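Purine nucleoside phosphorylase YlmD (Geobacillus stearothermophilus, PDB 6T1B) catalyses the phosphorolysis of adenosine, inosine and S-methyl-5'-thioadenosine, also deaminates adenosine, and carries a catalytic and a probably structural zinc ion. Local coordinates at residues Tyr185-Val191 with Gly213-Leu219; Tyr130-Ala136 with Ile167-Tyr173; Lys220-Arg224 with Ile237-Cys243; Leu28-His32 with Glu248-Phe252. All coordinates share one frame; numbering follows the deposited sequence.

Interaction 1: Tyr185-Val191 with Gly213-Leu219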
loop_
_atom_site.group_PDB
_atom_site.type_symbol
_atom_site.label_atom_id
_atom_site.label_comp_id
_atom_site.label_asym_id
_atom_site.label_seq_id
_atom_site.Cartn_x
_atom_site.Cartn_y
_atom_site.Cartn_z
ATOM N N TYR A 185 16.101 7.080 1.057
ATOM C CA TYR A 185 15.613 7.292 -0.303
ATOM C C TYR A 185 16.099 8.647 -0.795
ATOM O O TYR A 185 15.577 9.689 -0.375
ATOM C CB TYR A 185 14.089 7.233 -0.334
ATOM C CG TYR A 185 13.465 7.158 -1.715
ATOM C CD1 TYR A 185 14.148 6.630 -2.803
ATOM C CD2 TYR A 185 12.167 7.610 -1.917
ATOM C CE1 TYR A 185 13.547 6.561 -4.060
ATOM C CE2 TYR A 185 11.563 7.540 -3.154
ATOM C CZ TYR A 185 12.255 7.020 -4.221
ATOM O OH TYR A 185 11.656 6.962 -5.461
ATOM N N THR A 186 17.085 8.637 -1.679
ATOM C CA THR A 186 17.647 9.846 -2.269
ATOM C C THR A 186 17.300 9.870 -3.749
ATOM O O THR A 186 17.510 8.879 -4.455
ATOM C CB THR A 186 19.165 9.887 -2.083
ATOM O OG1 THR A 186 19.469 9.932 -0.678
ATOM C CG2 THR A 186 19.764 11.118 -2.768
ATOM N N VAL A 187 16.776 11.003 -4.213
ATOM C CA VAL A 187 16.313 11.173 -5.585
ATOM C C VAL A 187 16.924 12.449 -6.159
ATOM O O VAL A 187 17.589 13.224 -5.462
ATOM C CB VAL A 187 14.781 11.205 -5.692
ATOM C CG1 VAL A 187 14.196 9.951 -5.059
ATOM C CG2 VAL A 187 14.218 12.475 -5.038
ATOM N N ASP A 188 16.676 12.671 -7.451
ATOM C CA ASP A 188 17.247 13.789 -8.192
ATOM C C ASP A 188 16.195 14.853 -8.495
ATOM O O ASP A 188 15.024 14.732 -8.129
ATOM C CB ASP A 188 17.945 13.295 -9.473
ATOM C CG ASP A 188 17.016 12.518 -10.388
ATOM O OD1 ASP A 188 15.780 12.652 -10.261
ATOM O OD2 ASP A 188 17.527 11.753 -11.236
ATOM N N ASP A 189 16.635 15.925 -9.162
ATOM C CA ASP A 189 15.726 17.032 -9.465
ATOM C C ASP A 189 14.523 16.571 -10.278
ATOM O O ASP A 189 13.428 17.121 -10.132
ATOM C CB ASP A 189 16.460 18.120 -10.238
ATOM C CG ASP A 189 17.401 18.898 -9.370
ATOM O OD1 ASP A 189 16.914 19.517 -8.398
ATOM O OD2 ASP A 189 18.619 18.869 -9.636
ATOM N N ARG A 190 14.714 15.588 -11.154
ATOM C CA ARG A 190 13.606 15.096 -11.963
ATOM C C ARG A 190 12.457 14.637 -11.077
ATOM O O ARG A 190 11.292 14.989 -11.310
ATOM C CB ARG A 190 14.104 13.949 -12.844
ATOM C CG ARG A 190 13.082 13.392 -13.811
ATOM C CD ARG A 190 12.297 12.248 -13.197
ATOM N NE ARG A 190 13.079 11.024 -13.017
ATOM C CZ ARG A 190 13.106 10.017 -13.888
ATOM N NH1 ARG A 190 13.825 8.932 -13.635
ATOM N NH2 ARG A 190 12.408 10.093 -15.012
ATOM N N VAL A 191 12.765 13.843 -10.051
ATOM C CA VAL A 191 11.711 13.324 -9.191
ATOM C C VAL A 191 11.043 14.455 -8.420
ATOM O O VAL A 191 9.815 14.591 -8.430
ATOM C CB VAL A 191 12.257 12.231 -8.258
ATOM C CG1 VAL A 191 11.195 11.838 -7.234
ATOM C CG2 VAL A 191 12.666 11.032 -9.066
ATOM N N GLY A 213 21.697 18.762 -5.937
ATOM C CA GLY A 213 20.932 17.950 -6.860
ATOM C C GLY A 213 20.457 16.623 -6.322
ATOM O O GLY A 213 19.894 15.831 -7.082
ATOM N N GLN A 214 20.662 16.356 -5.033
ATOM C CA GLN A 214 20.251 15.113 -4.400
ATOM C C GLN A 214 19.343 15.432 -3.220
ATOM O O GLN A 214 19.700 16.279 -2.382
ATOM C CB GLN A 214 21.472 14.343 -3.900
ATOM C CG GLN A 214 22.365 13.851 -5.020
ATOM C CD GLN A 214 21.711 12.734 -5.805
ATOM O OE1 GLN A 214 21.183 12.948 -6.901
ATOM N NE2 GLN A 214 21.728 11.536 -5.244
ATOM N N TYR A 215 18.196 14.754 -3.162
ATOM C CA TYR A 215 17.164 15.053 -2.181
ATOM C C TYR A 215 16.762 13.804 -1.425
ATOM O O TYR A 215 16.427 12.782 -2.034
ATOM C CB TYR A 215 15.932 15.638 -2.871
ATOM C CG TYR A 215 16.257 16.845 -3.692
ATOM C CD1 TYR A 215 16.641 16.717 -5.020
ATOM C CD2 TYR A 215 16.213 18.119 -3.145
ATOM C CE1 TYR A 215 16.955 17.815 -5.781
ATOM C CE2 TYR A 215 16.524 19.227 -3.902
ATOM C CZ TYR A 215 16.897 19.067 -5.218
ATOM O OH TYR A 215 17.216 20.171 -5.973
ATOM N N ALA A 216 16.813 13.896 -0.096
ATOM C CA ALA A 216 16.199 12.888 0.750
ATOM C C ALA A 216 14.691 13.086 0.731
ATOM O O ALA A 216 14.202 14.135 1.187
ATOM C CB ALA A 216 16.730 13.031 2.171
ATOM N N LEU A 217 13.962 12.115 0.209
ATOM C CA LEU A 217 12.545 12.275 -0.085
ATOM C C LEU A 217 11.705 11.458 0.878
ATOM O O LEU A 217 11.999 10.280 1.110
ATOM C CB LEU A 217 12.267 11.838 -1.519
ATOM C CG LEU A 217 10.815 11.750 -1.967
ATOM C CD1 LEU A 217 10.142 13.091 -1.839
ATOM C CD2 LEU A 217 10.753 11.264 -3.380
ATOM N N ASP A 218 10.655 12.079 1.412
ATOM C CA ASP A 218 9.716 11.443 2.347
ATOM C C ASP A 218 8.387 11.258 1.601
ATOM O O ASP A 218 7.526 12.150 1.615
ATOM C CB ASP A 218 9.542 12.300 3.585
ATOM C CG ASP A 218 8.710 11.613 4.658
ATOM O OD1 ASP A 218 8.736 12.110 5.811
ATOM O OD2 ASP A 218 8.056 10.596 4.351
ATOM N N LEU A 219 8.234 10.120 0.919
ATOM C CA LEU A 219 7.005 9.868 0.176
ATOM C C LEU A 219 5.802 9.729 1.101
ATOM O O LEU A 219 4.676 10.004 0.685
ATOM C CB LEU A 219 7.128 8.625 -0.701
ATOM C CG LEU A 219 7.867 8.782 -2.022
ATOM C CD1 LEU A 219 7.915 7.423 -2.706
ATOM C CD2 LEU A 219 7.239 9.825 -2.917
HETATM O O HOH W 1 19.605 16.280 -9.745
#

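Interaction 2: Tyr130-Ala136 with Ile167-Tyr173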
loop_
_atom_site.group_PDB
_atom_site.type_symbol
_atom_site.label_atom_id
_atom_site.label_comp_id
_atom_site.label_asym_id
_atom_site.label_seq_id
_atom_site.Cartn_x
_atom_site.Cartn_y
_atom_site.Cartn_z
ATOM N N TYR A 130 -3.807 2.998 2.936
ATOM C CA TYR A 130 -5.036 2.313 3.282
ATOM C C TYR A 130 -6.114 3.350 3.576
ATOM O O TYR A 130 -5.872 4.306 4.318
ATOM C CB TYR A 130 -4.842 1.482 4.559
ATOM C CG TYR A 130 -3.725 0.437 4.558
ATOM C CD1 TYR A 130 -2.388 0.816 4.622
ATOM C CD2 TYR A 130 -4.018 -0.925 4.568
ATOM C CE1 TYR A 130 -1.370 -0.136 4.655
ATOM C CE2 TYR A 130 -3.023 -1.867 4.603
ATOM C CZ TYR A 130 -1.692 -1.468 4.638
ATOM O OH TYR A 130 -0.673 -2.407 4.710
ATOM N N PHE A 131 -7.327 3.119 3.050
ATOM C CA PHE A 131 -8.439 4.035 3.208
ATOM C C PHE A 131 -9.628 3.293 3.813
ATOM O O PHE A 131 -9.895 2.138 3.444
ATOM C CB PHE A 131 -8.895 4.564 1.849
ATOM C CG PHE A 131 -7.874 5.356 1.086
ATOM C CD1 PHE A 131 -6.863 4.741 0.377
ATOM C CD2 PHE A 131 -7.967 6.726 1.015
ATOM C CE1 PHE A 131 -5.978 5.506 -0.359
ATOM C CE2 PHE A 131 -7.073 7.480 0.296
ATOM C CZ PHE A 131 -6.091 6.871 -0.397
ATOM N N VAL A 132 -10.367 3.964 4.677
ATOM C CA VAL A 132 -11.599 3.399 5.190
ATOM C C VAL A 132 -12.579 4.532 5.406
ATOM O O VAL A 132 -12.215 5.621 5.857
ATOM C CB VAL A 132 -11.365 2.579 6.480
ATOM C CG1 VAL A 132 -10.882 3.429 7.626
ATOM C CG2 VAL A 132 -12.613 1.775 6.847
ATOM N N ALA A 133 -13.827 4.284 5.055
ATOM C CA ALA A 133 -14.944 5.125 5.486
ATOM C C ALA A 133 -15.847 4.177 6.270
ATOM O O ALA A 133 -16.720 3.495 5.692
ATOM C CB ALA A 133 -15.656 5.761 4.298
ATOM N N PRO A 134 -15.676 4.088 7.598
ATOM C CA PRO A 134 -16.359 3.023 8.355
ATOM C C PRO A 134 -17.865 3.090 8.279
ATOM O O PRO A 134 -18.532 2.051 8.221
ATOM C CB PRO A 134 -15.871 3.239 9.794
ATOM C CG PRO A 134 -14.609 3.971 9.674
ATOM C CD PRO A 134 -14.741 4.853 8.453
ATOM N N SER A 135 -18.435 4.294 8.312
ATOM C CA SER A 135 -19.884 4.406 8.283
ATOM C C SER A 135 -20.428 3.801 6.997
ATOM O O SER A 135 -21.423 3.065 7.019
ATOM C CB SER A 135 -20.291 5.871 8.438
ATOM O OG SER A 135 -19.850 6.663 7.346
ATOM N N ALA A 136 -19.761 4.062 5.879
ATOM C CA ALA A 136 -20.241 3.673 4.562
ATOM C C ALA A 136 -19.757 2.306 4.117
ATOM O O ALA A 136 -20.118 1.860 3.023
ATOM C CB ALA A 136 -19.821 4.715 3.531
ATOM N N ILE A 167 -19.164 10.272 -0.705
ATOM C CA ILE A 167 -18.569 10.262 0.629
ATOM C C ILE A 167 -17.787 11.557 0.789
ATOM O O ILE A 167 -16.849 11.815 0.023
ATOM C CB ILE A 167 -17.610 9.075 0.807
ATOM C CG1 ILE A 167 -18.331 7.752 0.543
ATOM C CG2 ILE A 167 -16.988 9.083 2.213
ATOM C CD1 ILE A 167 -19.547 7.545 1.368
ATOM N N ALA A 168 -18.118 12.340 1.809
ATOM C CA ALA A 168 -17.329 13.530 2.096
ATOM C C ALA A 168 -15.929 13.141 2.566
ATOM O O ALA A 168 -15.754 12.141 3.263
ATOM C CB ALA A 168 -17.997 14.372 3.183
ATOM N N PRO A 169 -14.899 13.909 2.198
ATOM C CA PRO A 169 -13.554 13.604 2.710
ATOM C C PRO A 169 -13.476 13.537 4.226
ATOM O O PRO A 169 -12.632 12.805 4.762
ATOM C CB PRO A 169 -12.700 14.746 2.139
ATOM C CG PRO A 169 -13.410 15.131 0.881
ATOM C CD PRO A 169 -14.881 15.003 1.212
ATOM N N SER A 170 -14.311 14.300 4.928
ATOM C CA SER A 170 -14.329 14.263 6.383
ATOM C C SER A 170 -14.740 12.903 6.938
ATOM O O SER A 170 -14.544 12.647 8.131
ATOM C CB SER A 170 -15.291 15.351 6.888
ATOM O OG SER A 170 -16.594 15.104 6.373
ATOM N N ASP A 171 -15.335 12.033 6.127
ATOM C CA ASP A 171 -15.710 10.709 6.593
ATOM C C ASP A 171 -14.644 9.663 6.297
ATOM O O ASP A 171 -14.863 8.481 6.584
ATOM C CB ASP A 171 -17.033 10.261 5.954
ATOM C CG ASP A 171 -18.226 11.066 6.436
ATOM O OD1 ASP A 171 -19.215 11.185 5.681
ATOM O OD2 ASP A 171 -18.172 11.590 7.565
ATOM N N ILE A 172 -13.522 10.067 5.746
ATOM C CA ILE A 172 -12.456 9.158 5.357
ATOM C C ILE A 172 -11.355 9.168 6.401
ATOM O O ILE A 172 -11.039 10.216 6.982
ATOM C CB ILE A 172 -11.899 9.552 3.973
ATOM C CG1 ILE A 172 -13.041 9.505 2.954
ATOM C CG2 ILE A 172 -10.727 8.668 3.581
ATOM C CD1 ILE A 172 -12.621 9.950 1.556
ATOM N N TYR A 173 -10.781 8.001 6.637
ATOM C CA TYR A 173 -9.625 7.808 7.497
ATOM C C TYR A 173 -8.578 7.056 6.698
ATOM O O TYR A 173 -8.899 6.225 5.840
ATOM C CB TYR A 173 -9.987 7.025 8.756
ATOM C CG TYR A 173 -11.052 7.678 9.594
ATOM C CD1 TYR A 173 -10.731 8.395 10.740
ATOM C CD2 TYR A 173 -12.389 7.551 9.262
ATOM C CE1 TYR A 173 -11.711 8.987 11.508
ATOM C CE2 TYR A 173 -13.374 8.141 10.031
ATOM C CZ TYR A 173 -13.034 8.853 11.147
ATOM O OH TYR A 173 -14.036 9.412 11.904
HETATM O O HOH W 2 -16.878 7.201 7.997
#

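Interaction 3: Lys220-Arg224 with Ile237-Cys243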
loop_
_atom_site.group_PDB
_atom_site.type_symbol
_atom_site.label_atom_id
_atom_site.label_comp_id
_atom_site.label_asym_id
_atom_site.label_seq_id
_atom_site.Cartn_x
_atom_site.Cartn_y
_atom_site.Cartn_z
ATOM N N LYS A 220 6.003 9.277 2.337
ATOM C CA LYS A 220 4.876 9.193 3.257
ATOM C C LYS A 220 4.302 10.586 3.471
ATOM O O LYS A 220 3.089 10.800 3.366
ATOM C CB LYS A 220 5.311 8.609 4.598
ATOM C CG LYS A 220 5.719 7.157 4.579
ATOM C CD LYS A 220 6.112 6.742 5.990
ATOM C CE LYS A 220 6.714 5.375 5.999
ATOM N NZ LYS A 220 7.429 5.202 7.283
ATOM N N GLU A 221 5.167 11.562 3.750
ATOM C CA GLU A 221 4.703 12.921 3.994
ATOM C C GLU A 221 4.151 13.548 2.726
ATOM O O GLU A 221 3.197 14.323 2.782
ATOM C CB GLU A 221 5.836 13.762 4.590
ATOM C CG GLU A 221 5.498 15.229 4.786
ATOM C CD GLU A 221 4.525 15.515 5.938
ATOM O OE1 GLU A 221 3.950 14.573 6.527
ATOM O OE2 GLU A 221 4.362 16.707 6.251
ATOM N N ALA A 222 4.743 13.254 1.574
ATOM C CA ALA A 222 4.196 13.780 0.330
ATOM C C ALA A 222 2.743 13.338 0.158
ATOM O O ALA A 222 1.880 14.138 -0.226
ATOM C CB ALA A 222 5.033 13.318 -0.856
ATOM N N ASN A 223 2.468 12.076 0.442
ATOM C CA ASN A 223 1.107 11.565 0.308
ATOM C C ASN A 223 0.198 12.131 1.387
ATOM O O ASN A 223 -0.946 12.494 1.104
ATOM C CB ASN A 223 1.143 10.049 0.293
ATOM C CG ASN A 223 1.468 9.533 -1.073
ATOM O OD1 ASN A 223 0.612 9.550 -1.953
ATOM N ND2 ASN A 223 2.725 9.173 -1.299
ATOM N N ARG A 224 0.711 12.305 2.611
ATOM C CA ARG A 224 -0.083 12.945 3.649
ATOM C C ARG A 224 -0.495 14.345 3.221
ATOM O O ARG A 224 -1.655 14.744 3.385
ATOM C CB ARG A 224 0.699 12.993 4.961
ATOM C CG ARG A 224 -0.016 13.717 6.082
ATOM C CD ARG A 224 0.764 13.649 7.394
ATOM N NE ARG A 224 0.202 14.603 8.329
ATOM C CZ ARG A 224 0.567 15.875 8.402
ATOM N NH1 ARG A 224 1.513 16.361 7.607
ATOM N NH2 ARG A 224 -0.028 16.683 9.269
ATOM N N ILE A 237 -5.582 10.899 9.631
ATOM C CA ILE A 237 -4.463 10.348 8.867
ATOM C C ILE A 237 -3.412 9.852 9.848
ATOM O O ILE A 237 -2.837 10.651 10.611
ATOM C CB ILE A 237 -3.834 11.384 7.924
ATOM C CG1 ILE A 237 -4.873 11.913 6.940
ATOM C CG2 ILE A 237 -2.658 10.754 7.166
ATOM C CD1 ILE A 237 -4.414 13.173 6.206
ATOM N N TYR A 238 -3.159 8.546 9.813
ATOM C CA TYR A 238 -2.205 7.882 10.686
ATOM C C TYR A 238 -1.022 7.458 9.838
ATOM O O TYR A 238 -1.217 6.911 8.754
ATOM C CB TYR A 238 -2.851 6.630 11.276
ATOM C CG TYR A 238 -4.066 6.904 12.144
ATOM C CD1 TYR A 238 -5.293 7.202 11.574
ATOM C CD2 TYR A 238 -3.982 6.859 13.530
ATOM C CE1 TYR A 238 -6.418 7.461 12.365
ATOM C CE2 TYR A 238 -5.098 7.101 14.326
ATOM C CZ TYR A 238 -6.306 7.399 13.729
ATOM O OH TYR A 238 -7.415 7.641 14.525
ATOM N N VAL A 239 0.193 7.714 10.311
ATOM C CA VAL A 239 1.391 7.459 9.506
ATOM C C VAL A 239 2.317 6.534 10.285
ATOM O O VAL A 239 2.757 6.869 11.389
ATOM C CB VAL A 239 2.116 8.767 9.152
ATOM C CG1 VAL A 239 3.314 8.503 8.275
ATOM C CG2 VAL A 239 1.171 9.740 8.464
ATOM N N SER A 240 2.635 5.380 9.707
ATOM C CA SER A 240 3.651 4.509 10.283
ATOM C C SER A 240 5.027 5.156 10.181
ATOM O O SER A 240 5.371 5.748 9.153
ATOM C CB SER A 240 3.687 3.188 9.511
ATOM O OG SER A 240 4.665 2.302 10.026
ATOM N N GLU A 241 5.837 4.994 11.225
ATOM C CA GLU A 241 7.218 5.454 11.204
ATOM C C GLU A 241 8.183 4.381 10.691
ATOM O O GLU A 241 9.393 4.638 10.617
ATOM C CB GLU A 241 7.674 5.892 12.602
ATOM C CG GLU A 241 6.711 6.785 13.371
ATOM C CD GLU A 241 6.818 8.245 13.001
ATOM O OE1 GLU A 241 6.338 9.091 13.787
ATOM O OE2 GLU A 241 7.377 8.547 11.926
ATOM N N ARG A 242 7.692 3.194 10.359
ATOM C CA ARG A 242 8.579 2.106 9.977
ATOM C C ARG A 242 9.129 2.338 8.577
ATOM O O ARG A 242 8.374 2.623 7.632
ATOM C CB ARG A 242 7.821 0.782 10.012
ATOM C CG ARG A 242 7.331 0.381 11.377
ATOM C CD ARG A 242 6.528 -0.889 11.255
ATOM N NE ARG A 242 5.995 -1.370 12.523
ATOM C CZ ARG A 242 6.636 -2.182 13.356
ATOM N NH1 ARG A 242 7.862 -2.592 13.083
ATOM N NH2 ARG A 242 6.042 -2.565 14.478
ATOM N N CYS A 243 10.449 2.159 8.437
ATOM C CA CYS A 243 11.141 2.240 7.153
ATOM C C CYS A 243 11.466 0.827 6.681
ATOM O O CYS A 243 12.118 0.068 7.408
ATOM C CB CYS A 243 12.462 3.016 7.292
ATOM S SG CYS A 243 13.453 3.060 5.779
HETATM O O HOH W 3 -1.774 13.355 10.169
#

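Interaction 4: Leu28-His32 with Glu248-Phe252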
loop_
_atom_site.group_PDB
_atom_site.type_symbol
_atom_site.label_atom_id
_atom_site.label_comp_id
_atom_site.label_asym_id
_atom_site.label_seq_id
_atom_site.Cartn_x
_atom_site.Cartn_y
_atom_site.Cartn_z
ATOM N N LEU A 28 -0.058 -5.509 6.853
ATOM C CA LEU A 28 1.046 -5.659 5.910
ATOM C C LEU A 28 1.873 -6.850 6.388
ATOM O O LEU A 28 2.187 -6.966 7.583
ATOM C CB LEU A 28 1.937 -4.422 5.906
ATOM C CG LEU A 28 3.132 -4.414 4.953
ATOM C CD1 LEU A 28 2.710 -4.178 3.516
ATOM C CD2 LEU A 28 4.147 -3.358 5.336
ATOM N N THR A 29 2.204 -7.751 5.463
ATOM C CA THR A 29 3.006 -8.911 5.863
ATOM C C THR A 29 4.457 -8.503 6.118
ATOM O O THR A 29 4.915 -7.459 5.657
ATOM C CB THR A 29 2.965 -10.010 4.788
ATOM O OG1 THR A 29 3.443 -9.524 3.540
ATOM C CG2 THR A 29 1.560 -10.528 4.606
ATOM N N THR A 30 5.178 -9.356 6.864
ATOM C CA THR A 30 6.627 -9.264 6.984
ATOM C C THR A 30 7.234 -10.371 6.126
ATOM O O THR A 30 6.529 -11.170 5.514
ATOM C CB THR A 30 7.111 -9.422 8.424
ATOM O OG1 THR A 30 6.963 -10.800 8.765
ATOM C CG2 THR A 30 6.363 -8.495 9.345
ATOM N N LYS A 31 8.551 -10.452 6.118
ATOM C CA LYS A 31 9.206 -11.335 5.166
ATOM C C LYS A 31 9.272 -12.769 5.639
ATOM O O LYS A 31 9.770 -13.624 4.894
ATOM C CB LYS A 31 10.627 -10.827 4.868
ATOM C CG LYS A 31 11.522 -10.878 6.017
ATOM C CD LYS A 31 12.699 -9.893 5.956
ATOM C CE LYS A 31 13.462 -9.939 4.649
ATOM N NZ LYS A 31 14.854 -9.354 4.847
ATOM N N HIS A 32 8.847 -13.076 6.865
ATOM C CA HIS A 32 9.085 -14.383 7.455
ATOM C C HIS A 32 7.855 -15.286 7.466
ATOM O O HIS A 32 6.717 -14.819 7.458
ATOM C CB HIS A 32 9.609 -14.188 8.859
ATOM C CG HIS A 32 10.907 -13.456 8.880
ATOM N ND1 HIS A 32 12.054 -13.986 8.333
ATOM C CD2 HIS A 32 11.219 -12.212 9.313
ATOM C CE1 HIS A 32 13.032 -13.103 8.460
ATOM N NE2 HIS A 32 12.554 -12.030 9.066
ATOM N N GLU A 248 15.495 -4.211 8.188
ATOM C CA GLU A 248 15.865 -5.323 7.326
ATOM C C GLU A 248 15.418 -6.669 7.866
ATOM O O GLU A 248 15.314 -7.633 7.099
ATOM C CB GLU A 248 17.361 -5.368 7.061
ATOM C CG GLU A 248 17.767 -6.590 6.240
ATOM C CD GLU A 248 19.173 -6.501 5.679
ATOM O OE1 GLU A 248 20.014 -5.824 6.307
ATOM O OE2 GLU A 248 19.431 -7.110 4.608
ATOM N N ALA A 249 15.187 -6.775 9.175
ATOM C CA ALA A 249 14.742 -8.052 9.718
ATOM C C ALA A 249 13.247 -8.259 9.560
ATOM O O ALA A 249 12.756 -9.360 9.857
ATOM C CB ALA A 249 15.085 -8.151 11.206
ATOM N N LEU A 250 12.518 -7.245 9.110
ATOM C CA LEU A 250 11.097 -7.404 8.881
ATOM C C LEU A 250 10.738 -7.364 7.410
ATOM O O LEU A 250 9.772 -8.011 7.017
ATOM C CB LEU A 250 10.283 -6.298 9.564
ATOM C CG LEU A 250 10.034 -6.397 11.061
ATOM C CD1 LEU A 250 9.127 -5.250 11.494
ATOM C CD2 LEU A 250 9.437 -7.740 11.410
ATOM N N PHE A 251 11.469 -6.594 6.580
ATOM C CA PHE A 251 10.973 -6.215 5.273
ATOM C C PHE A 251 11.918 -6.454 4.109
ATOM O O PHE A 251 13.138 -6.293 4.242
ATOM C CB PHE A 251 10.604 -4.733 5.230
ATOM C CG PHE A 251 9.576 -4.330 6.250
ATOM C CD1 PHE A 251 9.870 -3.365 7.194
ATOM C CD2 PHE A 251 8.312 -4.877 6.235
ATOM C CE1 PHE A 251 8.917 -2.951 8.123
ATOM C CE2 PHE A 251 7.355 -4.480 7.148
ATOM C CZ PHE A 251 7.677 -3.509 8.098
ATOM N N PHE A 252 11.334 -6.866 2.974
ATOM C CA PHE A 252 11.990 -6.742 1.689
ATOM C C PHE A 252 12.097 -5.257 1.356
ATOM O O PHE A 252 11.212 -4.469 1.677
ATOM C CB PHE A 252 11.168 -7.391 0.582
ATOM C CG PHE A 252 10.853 -8.845 0.816
ATOM C CD1 PHE A 252 9.521 -9.255 1.004
ATOM C CD2 PHE A 252 11.840 -9.814 0.829
ATOM C CE1 PHE A 252 9.227 -10.605 1.218
ATOM C CE2 PHE A 252 11.537 -11.139 1.043
ATOM C CZ PHE A 252 10.215 -11.526 1.211
#

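Interaction 1: Tyr185-Val191 with Gly213-Leu219
Thr-186 and Val-187 form an edge strand of a small three-stranded antiparallel sheet, and they pair with Tyr-215 and Ala-216 of its central strand. Val-187 and Tyr-215 are a hydrogen-bonded pair. Val-187 N gives its proton to Tyr-215 O at 2.8 Å, and Tyr-215 N returns one to Val-187 O at the same 2.8 Å. Leu-217 N adds a third bond, to Tyr-185 O at 3.0 Å. The Tyr-215 ring runs alongside the turn into helix 189-195. Its hydroxyl donates to Asp-189 OD1 at 2.5 Å, with carboxylate and ring planes 70° apart. Asp-189 CG lies anti to its carbonyl carbon (chi1 -73°), which brings the carboxylate to the ring edge. OD2 of Asp-189 takes a proton from a water that also donates to Gly-213 O. Asp-188 caps the same helix through OD1, which accepts from Val-191 N. At the other end, Leu-217 CD2 is an apolar meeting point. It touches Tyr-185 CE2 at 3.8 Å and Val-191 CG1 at 3.9 Å. Trp-207 of the third strand meets the Tyr-215 ring. A phenylalanine in place of Tyr-215 would probably leave Asp-189 OD1 without its hydroxyl partner and the first turn of the helix less firmly tied to the strand. The short bond is consistent with a polarised hydroxyl and a carboxylate that probably carries its negative charge.

Interaction 2: Tyr130-Ala136 with Ile167-Tyr173
Tyr-173 meets Val-132 where strand 173-176 starts beside the end of strand 127-133. The two residues are an antiparallel hydrogen-bonded pair. Val-132 N donates to Tyr-173 O at 2.9 Å, and Tyr-173 N donates to Val-132 O at 2.9 Å. The Tyr-173 side chain can be followed outward from there. Its CB rests against Val-132 CG1 at 3.9 Å. CG lies anti to the carbonyl carbon (chi1 -59°), and this turns the ring along the strand end toward Pro-134. CD2 touches Pro-134 CD at 3.7 Å, while Val-132 O sits at the ring edge, in its plane. CE2 is also beside Pro-134 CD, and proline and tyrosine cross at about a right angle. Outside these segments the ring stacks with His-236. On the other face of the sheet, Ile-172 CG2 comes to the edge of the Phe-131 ring. Ala-133 CB faces Ile-167 CG2, and Ala-136 CB meets Ile-167 CD1 at 3.6 Å. Trp-161 of helix 153-163 covers Ala-133 and Ile-172. Asp-171 O receives a CA-H...O contact from Ala-133 CA at 3.5 Å and a proton from a water that also bonds Ser-135 OG. The two backbone bonds fix the pairing at the start of the strand. Beyond them the chains are held mainly by small apolar contacts and one water, so beyond the strand pair little direct polar bonding joins the two segments.

Interaction 3: Lys220-Arg224 with Ile237-Cys243
Lys-220 reaches from helix 219-229 to the chain after strand 237-239, and its ammonium group is the tight end of this contact. Two carbonyls grip NZ, Ser-240 O at 2.8 Å and Arg-242 O at 2.8 Å. NZ stands above both carbonyl planes, 43° out for Ser-240 and 57° out for Arg-242. The chain is extended beyond CG, which carries NZ past Val-239, where CD lies 4.0 Å from Val-239 CG1. Ser-240 OG accepts from Arg-242 N, an ST turn that shapes the segment leading to Cys-243, a zinc ligand; this OG is also hydrogen-bonded to Asp-4. An alanine in place of Lys-220 would probably leave the carbonyls of Ser-240 and Arg-242 without their shared donor and the approach to the zinc site less restrained. The Arg-224 end is looser. Its CG meets Ile-237 CG2 at 4.1 Å, and CD meets Val-239 CG2 at 4.1 Å. A water accepts from NE and also lies within bonding reach of Ile-237 O. NH1 forms a salt bridge with Glu-221, and NH2 bonds Asn-234. The helix and strand segments run antiparallel, at 178°, with axes 10.1 Å apart. Strand 237-239 is the last of its six-stranded sheet, and Ile-176 of the adjoining strand 173-176 also packs against Lys-220 and Arg-224.

Interaction 4: Leu28-His32 with Glu248-Phe252
Lys-31 and His-32 hold the loop 248-252 through three hydrogen bonds, all to backbone carbonyls. Lys-31 N donates to Leu-250 O at 2.9 Å. Lys-31 NZ meets Glu-248 O at 2.9 Å, nearly along the line of that carbonyl. His-32 NE2 gives its proton to Ala-249 O at 2.8 Å, with the oxygen in the imidazole plane but the bond bent to 138°. Within segment 28-32, Lys-31 CG covers one face of that imidazole. The lysine chain bends at chi3 (-50°), bringing NZ round to Glu-248. One contact is aromatic. Lys-31 CB sits over one face of the Phe-252 ring, a CH-pi contact 3.9 Å from its centroid. The apolar contacts are few. Leu-28 CD2 touches Phe-251 CE2 at 3.9 Å, and the two side chains cross at about a right angle. Thr-30 CG2 meets Leu-250 CD2 at 3.8 Å. Met-264 of strand 264-269 packs against both phenylalanines. One backbone and two side-chain donors thus serve carbonyls of an irregular segment. They join the end of strand 25-29 and the residues after it to the loop that follows the zinc ligands Cys-243 and Cys-246, with Phe-252 close to Arg-263 of the inosine site.

In the fold
From the N terminus, the chain first passes 28-32, which waits over 200 residues for its partner 248-252. Interaction 4 therefore closes the longest loop, and the other three lie within it. Interaction 2 comes first, closing the excursion through helix 153-163 and bringing strand 173-176 beside strand 127-133. Interaction 1 follows and closes the small three-stranded sheet. Interaction 3 begins directly after it, as strand 214-217 leads into helix 219-229. These three are in series and none cross. Interactions 2 and 3 reach the same six-stranded sheet. Interaction 4 touches interaction 3 through the loop residues Arg-242 and Leu-250. It touches interaction 2 where Tyr-130 meets Leu-28, and this contact links the two larger sheets.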